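Local coordinates for protein toll-like receptor 13 (PDB 4Z0C) that recognizes bacterial 23S rRNA through its leucine-rich-repeat ectodomain and signals via MYD88 and TRAF6 to activate NF-kappa-B and inflammatory responses, at residues S177-L191 and L199-G213. Sequence-based numbering, arbitrary orientation.
Sequences SLVSLTHLSFEGNKL and LSLPNLTNLSASRNG. With NAG (2-acetamido-2-deoxy-beta-D-glucopyranose), chain N; NAG (2-acetamido-2-deoxy-beta-D-glucopyranose), chain F.
H183 and N206 project side by side from neighbouring parallel strands, 183-185 and 206-208, of the leucine-rich-repeat solenoid that forms this receptor's ectodomain. The two short strand axes lie 4.8 Å apart and run almost exactly parallel, as expected for successive coils. The N206 amide lies over one face of the H183 imidazole, the planes 12° apart, with OD1 of N206 3.5 Å from NE2 of H183. N206 ND2 is covalently bound to C1 of an N-acetylglucosamine, whose acetamido group reaches the edge of the same ring. The ring's rotation is held by the residue just before the strand: H183 ND1 donates to T182 OG1 at 2.8 Å, close to the ring plane.

On the face opposite H183 and N206, L184 and L207 lie side by side in the core, CD2 of L184 4.1 Å from CD1 of L207. With CG anti to the backbone N in both (chi1 176° in L184), the two side chains point the same way. L201 meets L184 at about a right angle, while L181 runs alongside L204; F186 offers its ring edge to L207 and stacks edge-to-face with F145. Strands 160-162 and 230-232 continue the packing on either side.

Beyond the strands, the asparagine typical of the repeat consensus ties turn to turn. N212 OD1 accepts from L191 N at 3.0 Å, with a nearly straight N-H...O angle of 168°. N189, the equivalent asparagine one coil earlier, sends ND2 to F186 O within its own turn, whereas N212 ND2 reaches that oxygen from the next coil. F186 O is thus gripped from opposite faces of its carbonyl plane, by N189 ND2 at 2.9 Å and N212 ND2 at 3.2 Å.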
ATOM      1  N   SER A 177      45.167  28.092  26.471  1.00 40.06           N
ATOM      2  CA  SER A 177      45.102  28.509  25.082  1.00 51.04           C
ATOM      3  C   SER A 177      44.978  27.294  24.183  1.00 57.64           C
ATOM      4  O   SER A 177      45.859  26.440  24.181  1.00 63.23           O
ATOM      5  CB  SER A 177      46.363  29.299  24.717  1.00 58.22           C
ATOM      6  OG  SER A 177      46.249  29.914  23.446  1.00 61.86           O
ATOM      7  N   LEU A 178      43.867  27.209  23.447  1.00 59.49           N
ATOM      8  CA  LEU A 178      43.673  26.192  22.407  1.00 55.30           C
ATOM      9  C   LEU A 178      43.697  26.912  21.063  1.00 58.68           C
ATOM     10  O   LEU A 178      42.702  27.525  20.672  1.00 58.61           O
ATOM     11  CB  LEU A 178      42.342  25.461  22.588  1.00 49.01           C
ATOM     12  CG  LEU A 178      42.177  24.414  23.696  1.00 50.26           C
ATOM     13  CD1 LEU A 178      42.243  25.032  25.067  1.00 56.55           C
ATOM     14  CD2 LEU A 178      40.854  23.709  23.532  1.00 54.88           C
ATOM     15  N   VAL A 179      44.844  26.884  20.384  1.00 55.03           N
ATOM     16  CA  VAL A 179      45.053  27.768  19.234  1.00 53.03           C
ATOM     17  C   VAL A 179      44.567  27.245  17.892  1.00 45.39           C
ATOM     18  O   VAL A 179      44.408  28.021  16.946  1.00 42.66           O
ATOM     19  CB  VAL A 179      46.535  28.201  19.103  1.00 55.39           C
ATOM     20  CG1 VAL A 179      47.037  28.751  20.431  1.00 64.27           C
ATOM     21  CG2 VAL A 179      47.396  27.057  18.590  1.00 41.59           C
ATOM     22  N   SER A 180      44.346  25.938  17.806  1.00 35.71           N
ATOM     23  CA  SER A 180      43.909  25.325  16.569  1.00 39.30           C
ATOM     24  C   SER A 180      42.380  25.375  16.438  1.00 42.56           C
ATOM     25  O   SER A 180      41.852  25.278  15.328  1.00 43.18           O
ATOM     26  CB  SER A 180      44.399  23.882  16.500  1.00 50.87           C
ATOM     27  OG  SER A 180      45.606  23.792  15.762  1.00 59.70           O
ATOM     28  N   LEU A 181      41.698  25.558  17.573  1.00 37.48           N
ATOM     29  CA  LEU A 181      40.244  25.363  17.698  1.00 40.22           C
ATOM     30  C   LEU A 181      39.382  26.335  16.895  1.00 41.33           C
ATOM     31  O   LEU A 181      39.443  27.542  17.102  1.00 42.44           O
ATOM     32  CB  LEU A 181      39.830  25.459  19.173  1.00 33.39           C
ATOM     33  CG  LEU A 181      38.531  24.722  19.481  1.00 42.14           C
ATOM     34  CD1 LEU A 181      38.727  23.244  19.213  1.00 38.54           C
ATOM     35  CD2 LEU A 181      38.097  24.952  20.918  1.00 42.77           C
ATOM     36  N   THR A 182      38.535  25.792  16.021  1.00 39.26           N
ATOM     37  CA  THR A 182      37.643  26.623  15.213  1.00 39.48           C
ATOM     38  C   THR A 182      36.180  26.490  15.634  1.00 40.85           C
ATOM     39  O   THR A 182      35.419  27.464  15.586  1.00 39.22           O
ATOM     40  CB  THR A 182      37.747  26.274  13.718  1.00 39.21           C
ATOM     41  OG1 THR A 182      37.444  24.886  13.528  1.00 40.90           O
ATOM     42  CG2 THR A 182      39.136  26.533  13.206  1.00 37.91           C
ATOM     43  N   HIS A 183      35.798  25.288  16.061  1.00 44.71           N
ATOM     44  CA  HIS A 183      34.419  25.002  16.457  1.00 40.22           C
ATOM     45  C   HIS A 183      34.346  24.436  17.863  1.00 34.48           C
ATOM     46  O   HIS A 183      35.038  23.462  18.197  1.00 27.45           O
ATOM     47  CB  HIS A 183      33.772  23.988  15.507  1.00 36.17           C
ATOM     48  CG  HIS A 183      33.585  24.493  14.112  1.00 37.91           C
ATOM     49  ND1 HIS A 183      34.637  24.883  13.310  1.00 35.13           N
ATOM     50  CD2 HIS A 183      32.464  24.662  13.373  1.00 32.40           C
ATOM     51  CE1 HIS A 183      34.171  25.282  12.141  1.00 31.50           C
ATOM     52  NE2 HIS A 183      32.857  25.154  12.151  1.00 38.47           N
ATOM     53  N   LEU A 184      33.457  25.005  18.667  1.00 24.15           N
ATOM     54  CA  LEU A 184      33.278  24.531  20.024  1.00 29.00           C
ATOM     55  C   LEU A 184      31.792  24.560  20.373  1.00 29.92           C
ATOM     56  O   LEU A 184      31.098  25.526  20.082  1.00 27.84           O
ATOM     57  CB  LEU A 184      34.072  25.416  20.986  1.00 28.19           C
ATOM     58  CG  LEU A 184      33.959  25.157  22.486  1.00 35.84           C
ATOM     59  CD1 LEU A 184      34.546  23.800  22.852  1.00 39.17           C
ATOM     60  CD2 LEU A 184      34.634  26.285  23.258  1.00 36.03           C
ATOM     61  N   SER A 185      31.299  23.497  20.993  1.00 27.93           N
ATOM     62  CA  SER A 185      29.894  23.456  21.333  1.00 31.21           C
ATOM     63  C   SER A 185      29.616  23.014  22.760  1.00 33.83           C
ATOM     64  O   SER A 185      30.096  21.970  23.192  1.00 41.44           O
ATOM     65  CB  SER A 185      29.137  22.554  20.350  1.00 30.09           C
ATOM     66  OG  SER A 185      27.781  22.445  20.744  1.00 33.40           O
ATOM     67  N   PHE A 186      28.828  23.813  23.481  1.00 27.24           N
ATOM     68  CA  PHE A 186      28.318  23.439  24.806  1.00 33.89           C
ATOM     69  C   PHE A 186      26.800  23.194  24.789  1.00 39.27           C
ATOM     70  O   PHE A 186      26.139  23.282  25.828  1.00 40.90           O
ATOM     71  CB  PHE A 186      28.609  24.542  25.833  1.00 36.28           C
ATOM     72  CG  PHE A 186      30.060  24.759  26.089  1.00 36.93           C
ATOM     73  CD1 PHE A 186      30.750  23.952  26.989  1.00 41.29           C
ATOM     74  CD2 PHE A 186      30.743  25.765  25.426  1.00 33.53           C
ATOM     75  CE1 PHE A 186      32.105  24.141  27.222  1.00 32.84           C
ATOM     76  CE2 PHE A 186      32.096  25.956  25.650  1.00 36.79           C
ATOM     77  CZ  PHE A 186      32.775  25.139  26.549  1.00 34.20           C
ATOM     78  N   GLU A 187      26.246  22.919  23.613  1.00 35.05           N
ATOM     79  CA  GLU A 187      24.806  22.740  23.483  1.00 39.53           C
ATOM     80  C   GLU A 187      24.274  21.691  24.460  1.00 35.11           C
ATOM     81  O   GLU A 187      24.845  20.619  24.609  1.00 37.53           O
ATOM     82  CB  GLU A 187      24.442  22.346  22.044  1.00 42.37           C
ATOM     83  CG  GLU A 187      22.978  22.009  21.845  1.00 42.05           C
ATOM     84  CD  GLU A 187      22.700  21.354  20.501  1.00 48.44           C
ATOM     85  OE1 GLU A 187      23.439  21.654  19.535  1.00 51.94           O
ATOM     86  OE2 GLU A 187      21.732  20.555  20.407  1.00 44.40           O
ATOM     87  N   GLY A 188      23.186  22.015  25.141  1.00 31.58           N
ATOM     88  CA  GLY A 188      22.491  21.038  25.954  1.00 30.89           C
ATOM     89  C   GLY A 188      23.232  20.668  27.217  1.00 36.27           C
ATOM     90  O   GLY A 188      23.101  19.564  27.732  1.00 49.67           O
ATOM     91  N   ASN A 189      23.996  21.612  27.736  1.00 40.87           N
ATOM     92  CA  ASN A 189      24.592  21.447  29.048  1.00 44.82           C
ATOM     93  C   ASN A 189      23.799  22.240  30.075  1.00 43.74           C
ATOM     94  O   ASN A 189      22.620  22.548  29.869  1.00 39.55           O
ATOM     95  CB  ASN A 189      26.042  21.903  29.032  1.00 41.37           C
ATOM     96  CG  ASN A 189      26.956  20.870  28.455  1.00 42.22           C
ATOM     97  OD1 ASN A 189      27.549  20.089  29.187  1.00 49.17           O
ATOM     98  ND2 ASN A 189      27.086  20.857  27.135  1.00 39.23           N
ATOM     99  N   LYS A 190      24.446  22.596  31.172  1.00 46.72           N
ATOM    100  CA  LYS A 190      23.762  23.357  32.207  1.00 54.14           C
ATOM    101  C   LYS A 190      24.610  24.531  32.692  1.00 53.03           C
ATOM    102  O   LYS A 190      24.741  24.770  33.891  1.00 58.44           O
ATOM    103  CB  LYS A 190      23.306  22.441  33.350  1.00 52.78           C
ATOM    104  CG  LYS A 190      23.979  21.094  33.360  1.00 54.71           C
ATOM    105  CD  LYS A 190      23.000  20.000  33.702  1.00 54.38           C
ATOM    106  CE  LYS A 190      22.540  20.137  35.134  1.00 57.96           C
ATOM    107  NZ  LYS A 190      23.614  19.796  36.115  1.00 52.77           N
ATOM    108  N   LEU A 191      25.192  25.241  31.726  1.00 51.27           N
ATOM    109  CA  LEU A 191      26.069  26.383  31.976  1.00 45.31           C
ATOM    110  C   LEU A 191      25.421  27.490  32.785  1.00 43.17           C
ATOM    111  O   LEU A 191      24.323  27.935  32.457  1.00 41.31           O
ATOM    112  CB  LEU A 191      26.541  26.990  30.659  1.00 39.51           C
ATOM    113  CG  LEU A 191      27.586  26.202  29.884  1.00 39.11           C
ATOM    114  CD1 LEU A 191      27.857  26.890  28.554  1.00 39.95           C
ATOM    115  CD2 LEU A 191      28.847  26.094  30.711  1.00 35.78           C
ATOM    116  N   LEU A 199      40.379  31.428  29.022  1.00 48.51           N
ATOM    117  CA  LEU A 199      40.445  30.493  27.908  1.00 40.26           C
ATOM    118  C   LEU A 199      40.694  31.232  26.597  1.00 39.05           C
ATOM    119  O   LEU A 199      39.819  31.899  26.084  1.00 42.38           O
ATOM    120  CB  LEU A 199      39.161  29.664  27.833  1.00 33.09           C
ATOM    121  CG  LEU A 199      39.154  28.628  26.708  1.00 41.65           C
ATOM    122  CD1 LEU A 199      40.303  27.649  26.893  1.00 46.95           C
ATOM    123  CD2 LEU A 199      37.814  27.894  26.629  1.00 42.43           C
ATOM    124  N   SER A 200      41.907  31.161  26.072  1.00 46.50           N
ATOM    125  CA  SER A 200      42.193  31.873  24.831  1.00 52.99           C
ATOM    126  C   SER A 200      41.945  31.011  23.602  1.00 50.45           C
ATOM    127  O   SER A 200      42.613  29.995  23.397  1.00 45.61           O
ATOM    128  CB  SER A 200      43.624  32.392  24.825  1.00 64.87           C
ATOM    129  OG  SER A 200      43.694  33.663  25.447  1.00 77.19           O
ATOM    130  N   LEU A 201      40.992  31.435  22.778  1.00 46.00           N
ATOM    131  CA  LEU A 201      40.628  30.699  21.573  1.00 41.57           C
ATOM    132  C   LEU A 201      40.742  31.604  20.361  1.00 44.08           C
ATOM    133  O   LEU A 201      39.730  31.998  19.777  1.00 42.49           O
ATOM    134  CB  LEU A 201      39.206  30.161  21.705  1.00 36.07           C
ATOM    135  CG  LEU A 201      39.036  29.298  22.952  1.00 32.99           C
ATOM    136  CD1 LEU A 201      37.614  28.851  23.111  1.00 32.21           C
ATOM    137  CD2 LEU A 201      39.952  28.107  22.839  1.00 36.70           C
ATOM    138  N   PRO A 202      41.988  31.911  19.964  1.00 47.37           N
ATOM    139  CA  PRO A 202      42.281  32.931  18.951  1.00 50.83           C
ATOM    140  C   PRO A 202      41.688  32.616  17.582  1.00 52.59           C
ATOM    141  O   PRO A 202      41.411  33.547  16.819  1.00 52.98           O
ATOM    142  CB  PRO A 202      43.812  32.902  18.861  1.00 46.42           C
ATOM    143  CG  PRO A 202      44.194  31.523  19.329  1.00 47.03           C
ATOM    144  CD  PRO A 202      43.201  31.189  20.394  1.00 47.41           C
ATOM    145  N   ASN A 203      41.456  31.337  17.294  1.00 53.79           N
ATOM    146  CA  ASN A 203      40.944  30.941  15.983  1.00 48.81           C
ATOM    147  C   ASN A 203      39.498  30.426  15.954  1.00 44.21           C
ATOM    148  O   ASN A 203      39.049  29.896  14.938  1.00 38.30           O
ATOM    149  CB  ASN A 203      41.897  29.953  15.317  1.00 52.10           C
ATOM    150  CG  ASN A 203      43.202  30.604  14.929  1.00 74.27           C
ATOM    151  OD1 ASN A 203      43.219  31.738  14.438  1.00 76.73           O
ATOM    152  ND2 ASN A 203      44.309  29.905  15.161  1.00 82.08           N
ATOM    153  N   LEU A 204      38.777  30.603  17.060  1.00 42.69           N
ATOM    154  CA  LEU A 204      37.401  30.125  17.162  1.00 40.78           C
ATOM    155  C   LEU A 204      36.451  30.928  16.266  1.00 38.59           C
ATOM    156  O   LEU A 204      36.367  32.159  16.367  1.00 35.42           O
ATOM    157  CB  LEU A 204      36.927  30.156  18.623  1.00 30.87           C
ATOM    158  CG  LEU A 204      35.770  29.183  18.856  1.00 28.49           C
ATOM    159  CD1 LEU A 204      36.281  27.775  18.728  1.00 20.29           C
ATOM    160  CD2 LEU A 204      35.144  29.361  20.217  1.00 29.34           C
ATOM    161  N   THR A 205      35.735  30.228  15.390  1.00 32.60           N
ATOM    162  CA  THR A 205      34.756  30.887  14.515  1.00 31.72           C
ATOM    163  C   THR A 205      33.316  30.558  14.876  1.00 28.88           C
ATOM    164  O   THR A 205      32.413  31.325  14.583  1.00 34.02           O
ATOM    165  CB  THR A 205      34.976  30.515  13.054  1.00 30.71           C
ATOM    166  OG1 THR A 205      35.062  29.095  12.965  1.00 43.19           O
ATOM    167  CG2 THR A 205      36.290  31.074  12.551  1.00 32.18           C
ATOM    168  N   ASN A 206      33.113  29.408  15.503  1.00 30.41           N
ATOM    169  CA  ASN A 206      31.783  28.915  15.812  1.00 35.32           C
ATOM    170  C   ASN A 206      31.699  28.503  17.277  1.00 32.96           C
ATOM    171  O   ASN A 206      32.420  27.615  17.723  1.00 30.51           O
ATOM    172  CB  ASN A 206      31.423  27.697  14.929  1.00 23.62           C
ATOM    173  CG  ASN A 206      31.173  28.063  13.454  1.00 32.74           C
ATOM    174  OD1 ASN A 206      32.079  28.523  12.754  1.00 36.57           O
ATOM    175  ND2 ASN A 206      29.938  27.831  12.978  1.00 27.70           N
ATOM    176  N   LEU A 207      30.802  29.140  18.014  1.00 33.42           N
ATOM    177  CA  LEU A 207      30.548  28.774  19.399  1.00 32.72           C
ATOM    178  C   LEU A 207      29.079  28.537  19.613  1.00 34.81           C
ATOM    179  O   LEU A 207      28.247  29.335  19.185  1.00 36.27           O
ATOM    180  CB  LEU A 207      30.998  29.882  20.347  1.00 33.45           C
ATOM    181  CG  LEU A 207      30.619  29.687  21.820  1.00 35.77           C
ATOM    182  CD1 LEU A 207      31.319  28.485  22.443  1.00 22.59           C
ATOM    183  CD2 LEU A 207      30.832  30.985  22.649  1.00 29.69           C
ATOM    184  N   SER A 208      28.752  27.452  20.292  1.00 29.27           N
ATOM    185  CA  SER A 208      27.370  27.236  20.685  1.00 34.40           C
ATOM    186  C   SER A 208      27.233  27.059  22.179  1.00 27.59           C
ATOM    187  O   SER A 208      27.993  26.311  22.788  1.00 32.02           O
ATOM    188  CB  SER A 208      26.753  26.023  19.955  1.00 27.63           C
ATOM    189  OG  SER A 208      25.444  25.821  20.449  1.00 29.05           O
ATOM    190  N   ALA A 209      26.278  27.758  22.773  1.00 28.79           N
ATOM    191  CA  ALA A 209      25.956  27.539  24.176  1.00 36.33           C
ATOM    192  C   ALA A 209      24.457  27.335  24.278  1.00 39.42           C
ATOM    193  O   ALA A 209      23.859  27.567  25.322  1.00 41.58           O
ATOM    194  CB  ALA A 209      26.409  28.726  25.041  1.00 36.28           C
ATOM    195  N   SER A 210      23.866  26.855  23.189  1.00 44.91           N
ATOM    196  CA  SER A 210      22.425  26.665  23.089  1.00 39.97           C
ATOM    197  C   SER A 210      21.851  25.651  24.091  1.00 34.84           C
ATOM    198  O   SER A 210      22.546  24.742  24.530  1.00 31.65           O
ATOM    199  CB  SER A 210      22.059  26.271  21.657  1.00 43.46           C
ATOM    200  OG  SER A 210      21.696  24.912  21.599  1.00 55.61           O
ATOM    201  N   ARG A 211      20.589  25.851  24.471  1.00 36.81           N
ATOM    202  CA  ARG A 211      19.841  24.945  25.353  1.00 36.75           C
ATOM    203  C   ARG A 211      20.538  24.645  26.678  1.00 39.92           C
ATOM    204  O   ARG A 211      20.715  23.480  27.031  1.00 39.69           O
ATOM    205  CB  ARG A 211      19.534  23.624  24.628  1.00 44.41           C
ATOM    206  CG  ARG A 211      18.953  23.786  23.217  1.00 46.48           C
ATOM    207  CD  ARG A 211      19.107  22.496  22.414  1.00 44.40           C
ATOM    208  NE  ARG A 211      18.058  21.567  22.791  1.00 57.67           N
ATOM    209  CZ  ARG A 211      18.224  20.530  23.606  1.00 62.62           C
ATOM    210  NH1 ARG A 211      19.418  20.267  24.132  1.00 47.85           N
ATOM    211  NH2 ARG A 211      17.184  19.755  23.893  1.00 70.12           N
ATOM    212  N   ASN A 212      20.878  25.679  27.441  1.00 46.84           N
ATOM    213  CA  ASN A 212      21.652  25.477  28.671  1.00 56.02           C
ATOM    214  C   ASN A 212      20.960  25.632  30.027  1.00 65.89           C
ATOM    215  O   ASN A 212      21.619  25.928  31.019  1.00 71.53           O
ATOM    216  CB  ASN A 212      22.951  26.301  28.657  1.00 53.10           C
ATOM    217  CG  ASN A 212      24.123  25.536  28.062  1.00 51.52           C
ATOM    218  OD1 ASN A 212      24.837  24.820  28.767  1.00 50.21           O
ATOM    219  ND2 ASN A 212      24.339  25.703  26.766  1.00 49.39           N
ATOM    220  N   GLY A 213      19.653  25.430  30.094  1.00 72.15           N
ATOM    221  CA  GLY A 213      19.024  25.352  31.401  1.00 81.52           C
ATOM    222  C   GLY A 213      18.127  26.498  31.823  1.00 88.33           C
ATOM    223  O   GLY A 213      17.825  27.400  31.038  1.00 87.94           O
TER
HETATM  224  C1  NAG N 906      29.845  28.065  11.545  1.00 39.87           C
HETATM  225  C2  NAG N 906      28.845  27.046  10.978  1.00 50.26           C
HETATM  226  C3  NAG N 906      28.549  27.297   9.511  1.00 50.23           C
HETATM  227  C4  NAG N 906      28.088  28.729   9.300  1.00 46.23           C
HETATM  228  C5  NAG N 906      29.152  29.668   9.844  1.00 46.52           C
HETATM  229  C6  NAG N 906      28.664  31.106   9.646  1.00 42.71           C
HETATM  230  C7  NAG N 906      28.851  24.848  11.986  1.00 49.70           C
HETATM  231  C8  NAG N 906      29.185  23.396  11.781  1.00 42.12           C
HETATM  232  N2  NAG N 906      29.340  25.690  11.087  1.00 53.92           N
HETATM  233  O3  NAG N 906      27.581  26.376   9.083  1.00 47.25           O
HETATM  234  O4  NAG N 906      27.888  29.005   7.927  1.00 45.58           O
HETATM  235  O5  NAG N 906      29.443  29.396  11.216  1.00 45.45           O
HETATM  236  O6  NAG N 906      29.669  32.014  10.026  1.00 38.96           O
HETATM  237  O7  NAG N 906      28.170  25.229  12.941  1.00 51.45           O
HETATM  238  C1  NAG F   1      21.935  26.543  17.042  1.00 36.10           C
HETATM  239  C2  NAG F   1      21.729  26.332  15.549  1.00 30.01           C
HETATM  240  C3  NAG F   1      20.451  25.543  15.256  1.00 29.17           C
HETATM  241  C4  NAG F   1      20.406  24.301  16.130  1.00 36.47           C
HETATM  242  C5  NAG F   1      20.460  24.802  17.568  1.00 41.21           C
HETATM  243  C6  NAG F   1      20.186  23.739  18.616  1.00 45.67           C
HETATM  244  C7  NAG F   1      22.511  27.871  13.915  1.00 30.47           C
HETATM  245  C8  NAG F   1      22.369  29.170  13.178  1.00 19.83           C
HETATM  246  N2  NAG F   1      21.671  27.629  14.909  1.00 30.96           N
HETATM  247  O3  NAG F   1      20.372  25.206  13.894  1.00 24.55           O
HETATM  248  O4  NAG F   1      19.255  23.544  15.844  1.00 43.41           O
HETATM  249  O5  NAG F   1      21.756  25.321  17.736  1.00 38.76           O
HETATM  250  O6  NAG F   1      20.836  22.566  18.189  1.00 56.93           O
HETATM  251  O7  NAG F   1      23.365  27.044  13.608  1.00 31.99           O
HETATM  252  O   HOH W   1      41.278  29.079  18.755  1.00 28.11           O
HETATM  253  O   HOH W   2      24.128  24.335  18.657  1.00 31.55           O